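Local structure of ferric vibriobactin ABC transporter, periplasmic ferric vibriobactin-binding protein (Vibrio cholerae, 3R5S) at residues 179-184 against 213-218. The protein probably binds ferric vibriobactin in the periplasm and delivers it to an ABC transporter for iron uptake. Sequence-based numbering, arbitrary orientation.
Sequences VAKAQS and DFLRIH
V179 and L215 form an antiparallel hydrogen-bonded pair, V179 N to L215 O at 3.0 Å and L215 N to V179 O at 2.9 Å, and beyond the neighbouring non-hydrogen-bonded pair A180–F214 the ladder closes with K181 N on D213 O (2.9 Å). On one face of the sheet the F214 ring lies beside the A180 backbone, its CE1 3.8 Å from A180 CB; H186 meets the same ring at about 55°. On the other face V179 CG2, anti to the carbonyl carbon, meets the I217 CD1 methyl at 3.7 Å, the two side chains crossing at a slant. K181 crosses L215 at about a right angle, its CG 3.4 Å from L215 N; bends at chi2 and chi3 (-85°) carry NZ to a long contact with a water that donates to F214 O, and H211 O is a further, weak partner. S184 packs CB against D213 O, while its OG donates to K181 O (2.7 Å), in the carbonyl plane, and accepts from A187 N. K181 O also accepts from S184 N, and D213 OD1 from A185 N. This is antiparallel edge pairing in the mixed five-stranded sheet of a periplasmic binding protein lobe, with strand 176-180 running through a type I turn into the S184 N-cap of helix 185-192.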
loop_
_atom_site.group_PDB
_atom_site.type_symbol
_atom_site.label_atom_id
_atom_site.label_comp_id
_atom_site.label_asym_id
_atom_site.label_seq_id
_atom_site.Cartn_x
_atom_site.Cartn_y
_atom_site.Cartn_z
ATOM N N VAL A 179 5.930 12.417 -9.159
ATOM C CA VAL A 179 6.687 12.649 -7.942
ATOM C C VAL A 179 5.713 12.530 -6.782
ATOM O O VAL A 179 4.588 13.010 -6.872
ATOM C CB VAL A 179 7.343 14.038 -7.962
ATOM C CG1 VAL A 179 7.975 14.357 -6.615
ATOM C CG2 VAL A 179 8.375 14.113 -9.095
ATOM N N ALA A 180 6.129 11.869 -5.706
ATOM C CA ALA A 180 5.246 11.703 -4.555
ATOM C C ALA A 180 4.925 13.049 -3.889
ATOM O O ALA A 180 5.810 13.872 -3.695
ATOM C CB ALA A 180 5.858 10.750 -3.560
ATOM N N LYS A 181 3.650 13.240 -3.549
ATOM C CA LYS A 181 3.156 14.458 -2.897
ATOM C C LYS A 181 3.415 14.438 -1.392
ATOM O O LYS A 181 3.609 13.381 -0.795
ATOM C CB LYS A 181 1.648 14.620 -3.151
ATOM C CG LYS A 181 1.256 14.442 -4.613
ATOM C CD LYS A 181 0.065 15.302 -4.997
ATOM C CE LYS A 181 -1.255 14.635 -4.682
ATOM N NZ LYS A 181 -2.351 15.163 -5.590
ATOM N N ALA A 182 3.402 15.614 -0.779
ATOM C CA ALA A 182 3.647 15.747 0.649
ATOM C C ALA A 182 2.750 14.870 1.538
ATOM O O ALA A 182 3.195 14.364 2.570
ATOM C CB ALA A 182 3.532 17.212 1.060
ATOM N N GLN A 183 1.488 14.701 1.152
ATOM C CA GLN A 183 0.550 13.921 1.977
ATOM C C GLN A 183 0.495 12.448 1.586
ATOM O O GLN A 183 -0.304 11.679 2.131
ATOM C CB GLN A 183 -0.861 14.500 1.878
ATOM C CG GLN A 183 -1.068 15.810 2.609
ATOM C CD GLN A 183 -2.292 16.563 2.105
ATOM O OE1 GLN A 183 -2.307 17.069 0.973
ATOM N NE2 GLN A 183 -3.328 16.631 2.935
ATOM N N SER A 184 1.316 12.054 0.624
ATOM C CA SER A 184 1.302 10.678 0.160
ATOM C C SER A 184 1.688 9.740 1.290
ATOM O O SER A 184 2.405 10.120 2.216
ATOM C CB SER A 184 2.271 10.493 -0.999
ATOM O OG SER A 184 3.605 10.706 -0.577
ATOM N N ASP A 213 -1.358 9.987 -3.771
ATOM C CA ASP A 213 0.064 9.729 -3.544
ATOM C C ASP A 213 1.009 10.468 -4.500
ATOM O O ASP A 213 2.101 10.900 -4.103
ATOM C CB ASP A 213 0.366 8.227 -3.617
ATOM C CG ASP A 213 -0.121 7.461 -2.392
ATOM O OD1 ASP A 213 -0.294 8.080 -1.319
ATOM O OD2 ASP A 213 -0.308 6.227 -2.507
ATOM N N PHE A 214 0.601 10.602 -5.758
ATOM C CA PHE A 214 1.525 11.075 -6.783
ATOM C C PHE A 214 1.014 12.247 -7.594
ATOM O O PHE A 214 -0.130 12.260 -8.062
ATOM C CB PHE A 214 1.933 9.931 -7.718
ATOM C CG PHE A 214 2.747 8.874 -7.041
ATOM C CD1 PHE A 214 4.101 9.069 -6.805
ATOM C CD2 PHE A 214 2.155 7.700 -6.609
ATOM C CE1 PHE A 214 4.851 8.096 -6.158
ATOM C CE2 PHE A 214 2.896 6.726 -5.970
ATOM C CZ PHE A 214 4.242 6.923 -5.739
ATOM N N LEU A 215 1.883 13.233 -7.768
ATOM C CA LEU A 215 1.622 14.299 -8.719
ATOM C C LEU A 215 2.146 13.834 -10.062
ATOM O O LEU A 215 3.333 13.531 -10.194
ATOM C CB LEU A 215 2.348 15.571 -8.307
ATOM C CG LEU A 215 2.016 16.776 -9.186
ATOM C CD1 LEU A 215 0.632 17.316 -8.826
ATOM C CD2 LEU A 215 3.072 17.853 -9.034
ATOM N N ARG A 216 1.264 13.769 -11.056
ATOM C CA ARG A 216 1.669 13.353 -12.391
ATOM C C ARG A 216 2.181 14.570 -13.164
ATOM O O ARG A 216 1.580 15.648 -13.116
ATOM C CB ARG A 216 0.513 12.651 -13.107
ATOM C CG ARG A 216 -0.017 11.451 -12.315
ATOM C CD ARG A 216 -1.070 10.668 -13.086
ATOM N NE ARG A 216 -0.487 9.920 -14.195
ATOM C CZ ARG A 216 -0.905 9.999 -15.453
ATOM N NH1 ARG A 216 -1.927 10.786 -15.765
ATOM N NH2 ARG A 216 -0.313 9.275 -16.396
ATOM N N ILE A 217 3.320 14.405 -13.841
ATOM C CA ILE A 217 4.025 15.546 -14.423
ATOM C C ILE A 217 4.688 15.215 -15.757
ATOM O O ILE A 217 5.010 14.058 -16.047
ATOM C CB ILE A 217 5.130 16.066 -13.462
ATOM C CG1 ILE A 217 6.294 15.076 -13.411
ATOM C CG2 ILE A 217 4.580 16.292 -12.052
ATOM C CD1 ILE A 217 7.407 15.454 -12.431
ATOM N N HIS A 218 4.881 16.243 -16.574
ATOM C CA HIS A 218 5.658 16.095 -17.795
ATOM C C HIS A 218 7.095 15.743 -17.442
ATOM O O HIS A 218 7.660 16.273 -16.488
ATOM C CB HIS A 218 5.623 17.384 -18.619
ATOM C CG HIS A 218 4.352 17.582 -19.389
ATOM N ND1 HIS A 218 4.196 18.562 -20.337
ATOM C CD2 HIS A 218 3.171 16.909 -19.349
ATOM C CE1 HIS A 218 2.980 18.497 -20.851
ATOM N NE2 HIS A 218 2.340 17.503 -20.261
HETATM O O HOH W 1 -2.249 13.840 -8.580
#